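Local coordinates for protein sortase, SrtB family (Streptococcus pneumoniae PCS8235, PDB 4Y4Q) that probably acts as a cysteine transpeptidase of the sortase B family that takes part in assembling the type II pilus, a virulence factor, at residues Lys165-Glu171 against Val235-Asp241. Sequence-based numbering, arbitrary orientation.
Sequences KGLEIFE and VVAKITD
Gly-166, Glu-168 and the bulged pair Phe-170 and Glu-171 are hydrogen-bonded to Thr-240, Lys-238 and Val-236 in an antiparallel ladder whose strand directions, 140° apart, show a marked twist. At the bulge one acceptor serves two donors: Phe-170 N reaches Val-236 O at 2.9 Å, Glu-171 N binds the same oxygen weakly, and Val-236 N returns a 2.8 Å bond to Glu-171 O. With CG set between backbone N and carbonyl carbon (chi1 63°), the Phe-170 ring comes back over strand 231-240; it has Val-236 O over one face, towards the rim, and Lys-238 N at its edge, while its CZ meets Val-236 CG1 at 3.5 Å. Phenylalanine suits this place because Leu-212, Ile-218 and Leu-201 of helix 190-202 also touch it. On the face bearing Leu-167, Ile-169, Ala-237 and Ile-239, Leu-167 CD2 lies 4.2 Å from both Ala-237 CB and Ile-239 CG1; alanine suits the close approach here, Ala-237 CA lying 4.0 Å from Ile-169 CA beside the bulge. Ile-219 and Phe-144 continue this apolar layer. The other face is more polar: Gly-166, without a side chain, leaves room for Thr-240 OG1, 3.3 Å from Gly-166 C, and Glu-168 CB meets Thr-240 CG2. The charged ends of Glu-168 and Lys-238 part, the carboxylate to a salt bridge with Arg-154, the ammonium to Ser-211 O. Lys-165, bent at chi2 (-72°), crosses Ile-239 at about a right angle, CB and CG against its CG2, and brings NZ within 3.9 Å of Asp-241 OD1, a long salt bridge to a poorly ordered residue. The pairing of strands 163-176 and 231-240, interrupted by a classic beta bulge, lies within the sortase beta-barrel, between strands 155-160 and 218-225.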
ATOM      1  N   LYS A 165      10.306  -5.712  -7.672  1.00 43.63           N
ATOM      2  CA  LYS A 165       9.138  -5.876  -8.532  1.00 40.82           C
ATOM      3  C   LYS A 165       8.567  -4.505  -8.862  1.00 40.24           C
ATOM      4  O   LYS A 165       8.808  -3.531  -8.136  1.00 39.02           O
ATOM      5  CB  LYS A 165       8.057  -6.682  -7.808  1.00 39.77           C
ATOM      6  CG  LYS A 165       8.428  -8.129  -7.456  1.00 45.21           C
ATOM      7  CD  LYS A 165       8.481  -8.999  -8.704  1.00 47.40           C
ATOM      8  CE  LYS A 165       8.808 -10.443  -8.378  1.00 56.65           C
ATOM      9  NZ  LYS A 165       9.322 -11.143  -9.596  1.00 67.77           N
ATOM     10  N   GLY A 166       7.796  -4.433  -9.943  1.00 34.89           N
ATOM     11  CA  GLY A 166       7.160  -3.188 -10.332  1.00 30.04           C
ATOM     12  C   GLY A 166       5.819  -3.090  -9.648  1.00 34.11           C
ATOM     13  O   GLY A 166       5.294  -4.105  -9.159  1.00 33.57           O
ATOM     14  N   LEU A 167       5.287  -1.872  -9.579  1.00 32.75           N
ATOM     15  CA  LEU A 167       3.958  -1.625  -9.030  1.00 27.00           C
ATOM     16  C   LEU A 167       3.158  -0.876 -10.067  1.00 30.98           C
ATOM     17  O   LEU A 167       3.670   0.061 -10.683  1.00 33.01           O
ATOM     18  CB  LEU A 167       4.045  -0.746  -7.787  1.00 24.72           C
ATOM     19  CG  LEU A 167       4.567  -1.309  -6.465  1.00 31.73           C
ATOM     20  CD1 LEU A 167       4.589  -0.187  -5.440  1.00 23.64           C
ATOM     21  CD2 LEU A 167       3.684  -2.469  -5.980  1.00 28.56           C
ATOM     22  N   GLU A 168       1.904  -1.269 -10.272  1.00 29.13           N
ATOM     23  CA  GLU A 168       1.028  -0.490 -11.133  1.00 30.08           C
ATOM     24  C   GLU A 168      -0.211  -0.099 -10.351  1.00 30.45           C
ATOM     25  O   GLU A 168      -1.003  -0.957  -9.984  1.00 27.78           O
ATOM     26  CB  GLU A 168       0.652  -1.290 -12.375  1.00 33.68           C
ATOM     27  CG  GLU A 168      -0.236  -0.521 -13.347  1.00 43.27           C
ATOM     28  CD  GLU A 168      -0.279  -1.152 -14.733  1.00 53.60           C
ATOM     29  OE1 GLU A 168       0.284  -2.257 -14.920  1.00 53.10           O
ATOM     30  OE2 GLU A 168      -0.872  -0.532 -15.640  1.00 60.87           O
ATOM     31  N   ILE A 169      -0.377   1.188 -10.068  1.00 28.48           N
ATOM     32  CA  ILE A 169      -1.559   1.634  -9.334  1.00 26.22           C
ATOM     33  C   ILE A 169      -2.824   1.490 -10.199  1.00 29.93           C
ATOM     34  O   ILE A 169      -2.823   1.882 -11.373  1.00 32.89           O
ATOM     35  CB  ILE A 169      -1.388   3.089  -8.851  1.00 26.28           C
ATOM     36  CG1 ILE A 169      -0.304   3.157  -7.779  1.00 27.31           C
ATOM     37  CG2 ILE A 169      -2.682   3.633  -8.277  1.00 18.96           C
ATOM     38  CD1 ILE A 169       0.045   4.564  -7.386  1.00 26.19           C
ATOM     39  N   PHE A 170      -3.901   0.933  -9.639  1.00 27.54           N
ATOM     40  CA  PHE A 170      -5.163   0.888 -10.389  1.00 23.27           C
ATOM     41  C   PHE A 170      -6.363   1.525  -9.693  1.00 26.91           C
ATOM     42  O   PHE A 170      -7.437   1.625 -10.284  1.00 33.32           O
ATOM     43  CB  PHE A 170      -5.523  -0.539 -10.819  1.00 27.78           C
ATOM     44  CG  PHE A 170      -5.755  -1.474  -9.674  1.00 30.19           C
ATOM     45  CD1 PHE A 170      -7.015  -1.602  -9.099  1.00 32.09           C
ATOM     46  CD2 PHE A 170      -4.712  -2.225  -9.164  1.00 35.16           C
ATOM     47  CE1 PHE A 170      -7.227  -2.478  -8.032  1.00 29.38           C
ATOM     48  CE2 PHE A 170      -4.916  -3.092  -8.100  1.00 34.11           C
ATOM     49  CZ  PHE A 170      -6.175  -3.213  -7.539  1.00 34.77           C
ATOM     50  N   GLU A 171      -6.207   1.948  -8.449  1.00 28.30           N
ATOM     51  CA  GLU A 171      -7.361   2.496  -7.741  1.00 30.18           C
ATOM     52  C   GLU A 171      -6.999   3.446  -6.604  1.00 25.18           C
ATOM     53  O   GLU A 171      -5.998   3.241  -5.901  1.00 29.83           O
ATOM     54  CB  GLU A 171      -8.265   1.359  -7.206  1.00 27.80           C
ATOM     55  CG  GLU A 171      -9.370   1.863  -6.291  1.00 29.76           C
ATOM     56  CD  GLU A 171     -10.402   0.805  -5.895  1.00 38.42           C
ATOM     57  OE1 GLU A 171     -10.366  -0.331  -6.423  1.00 37.21           O
ATOM     58  OE2 GLU A 171     -11.259   1.126  -5.041  1.00 31.75           O
ATOM     59  N   VAL A 235      -4.493   4.030  -1.759  1.00 24.00           N
ATOM     60  CA  VAL A 235      -4.209   3.709  -3.160  1.00 25.63           C
ATOM     61  C   VAL A 235      -3.951   2.220  -3.266  1.00 27.63           C
ATOM     62  O   VAL A 235      -3.359   1.625  -2.367  1.00 33.95           O
ATOM     63  CB  VAL A 235      -3.032   4.519  -3.817  1.00 28.49           C
ATOM     64  CG1 VAL A 235      -3.369   5.976  -3.903  1.00 29.12           C
ATOM     65  CG2 VAL A 235      -1.733   4.315  -3.088  1.00 28.57           C
ATOM     66  N   VAL A 236      -4.428   1.605  -4.342  1.00 27.38           N
ATOM     67  CA  VAL A 236      -4.246   0.165  -4.512  1.00 25.12           C
ATOM     68  C   VAL A 236      -3.420  -0.124  -5.759  1.00 21.79           C
ATOM     69  O   VAL A 236      -3.663   0.443  -6.829  1.00 25.50           O
ATOM     70  CB  VAL A 236      -5.588  -0.575  -4.616  1.00 25.42           C
ATOM     71  CG1 VAL A 236      -5.379  -2.057  -4.352  1.00 23.13           C
ATOM     72  CG2 VAL A 236      -6.579  -0.017  -3.607  1.00 24.01           C
ATOM     73  N   ALA A 237      -2.454  -1.017  -5.618  1.00 27.93           N
ATOM     74  CA  ALA A 237      -1.539  -1.327  -6.707  1.00 25.56           C
ATOM     75  C   ALA A 237      -1.435  -2.829  -6.923  1.00 32.12           C
ATOM     76  O   ALA A 237      -1.485  -3.614  -5.954  1.00 25.10           O
ATOM     77  CB  ALA A 237      -0.180  -0.772  -6.396  1.00 19.70           C
ATOM     78  N   LYS A 238      -1.269  -3.220  -8.186  1.00 26.07           N
ATOM     79  CA  LYS A 238      -0.945  -4.603  -8.527  1.00 24.29           C
ATOM     80  C   LYS A 238       0.563  -4.782  -8.506  1.00 31.28           C
ATOM     81  O   LYS A 238       1.307  -3.910  -8.978  1.00 33.21           O
ATOM     82  CB  LYS A 238      -1.447  -4.924  -9.924  1.00 28.58           C
ATOM     83  CG  LYS A 238      -1.006  -6.288 -10.452  1.00 34.92           C
ATOM     84  CD  LYS A 238      -1.591  -6.526 -11.843  1.00 35.80           C
ATOM     85  CE  LYS A 238      -1.153  -7.874 -12.421  1.00 41.86           C
ATOM     86  NZ  LYS A 238      -1.777  -8.139 -13.760  1.00 39.72           N
ATOM     87  N   ILE A 239       1.029  -5.911  -7.984  1.00 32.86           N
ATOM     88  CA  ILE A 239       2.450  -6.224  -8.086  1.00 36.23           C
ATOM     89  C   ILE A 239       2.726  -6.891  -9.437  1.00 36.47           C
ATOM     90  O   ILE A 239       2.030  -7.834  -9.830  1.00 34.81           O
ATOM     91  CB  ILE A 239       2.909  -7.110  -6.931  1.00 39.19           C
ATOM     92  CG1 ILE A 239       2.508  -6.466  -5.599  1.00 37.06           C
ATOM     93  CG2 ILE A 239       4.417  -7.332  -6.993  1.00 33.47           C
ATOM     94  CD1 ILE A 239       2.942  -7.261  -4.371  1.00 37.32           C
ATOM     95  N   THR A 240       3.730  -6.386 -10.153  1.00 29.23           N
ATOM     96  CA  THR A 240       4.013  -6.831 -11.513  1.00 33.63           C
ATOM     97  C   THR A 240       5.468  -7.248 -11.669  1.00 46.46           C
ATOM     98  O   THR A 240       6.303  -6.953 -10.814  1.00 45.25           O
ATOM     99  CB  THR A 240       3.746  -5.696 -12.540  1.00 48.62           C
ATOM    100  OG1 THR A 240       4.702  -4.645 -12.361  1.00 51.30           O
ATOM    101  CG2 THR A 240       2.351  -5.122 -12.383  1.00 38.34           C
ATOM    102  N   ASP A 241       5.780  -7.915 -12.774  1.00 64.65           N
ATOM    103  CA  ASP A 241       7.165  -8.242 -13.085  1.00 84.67           C
ATOM    104  C   ASP A 241       7.781  -7.085 -13.863  1.00 97.99           C
ATOM    105  O   ASP A 241       7.154  -6.549 -14.776  1.00103.16           O
ATOM    106  CB  ASP A 241       7.244  -9.529 -13.907  1.00 97.20           C
ATOM    107  CG  ASP A 241       6.325 -10.617 -13.375  1.00106.35           C
ATOM    108  OD1 ASP A 241       6.726 -11.336 -12.434  1.00109.24           O
ATOM    109  OD2 ASP A 241       5.197 -10.752 -13.897  1.00109.41           O
TER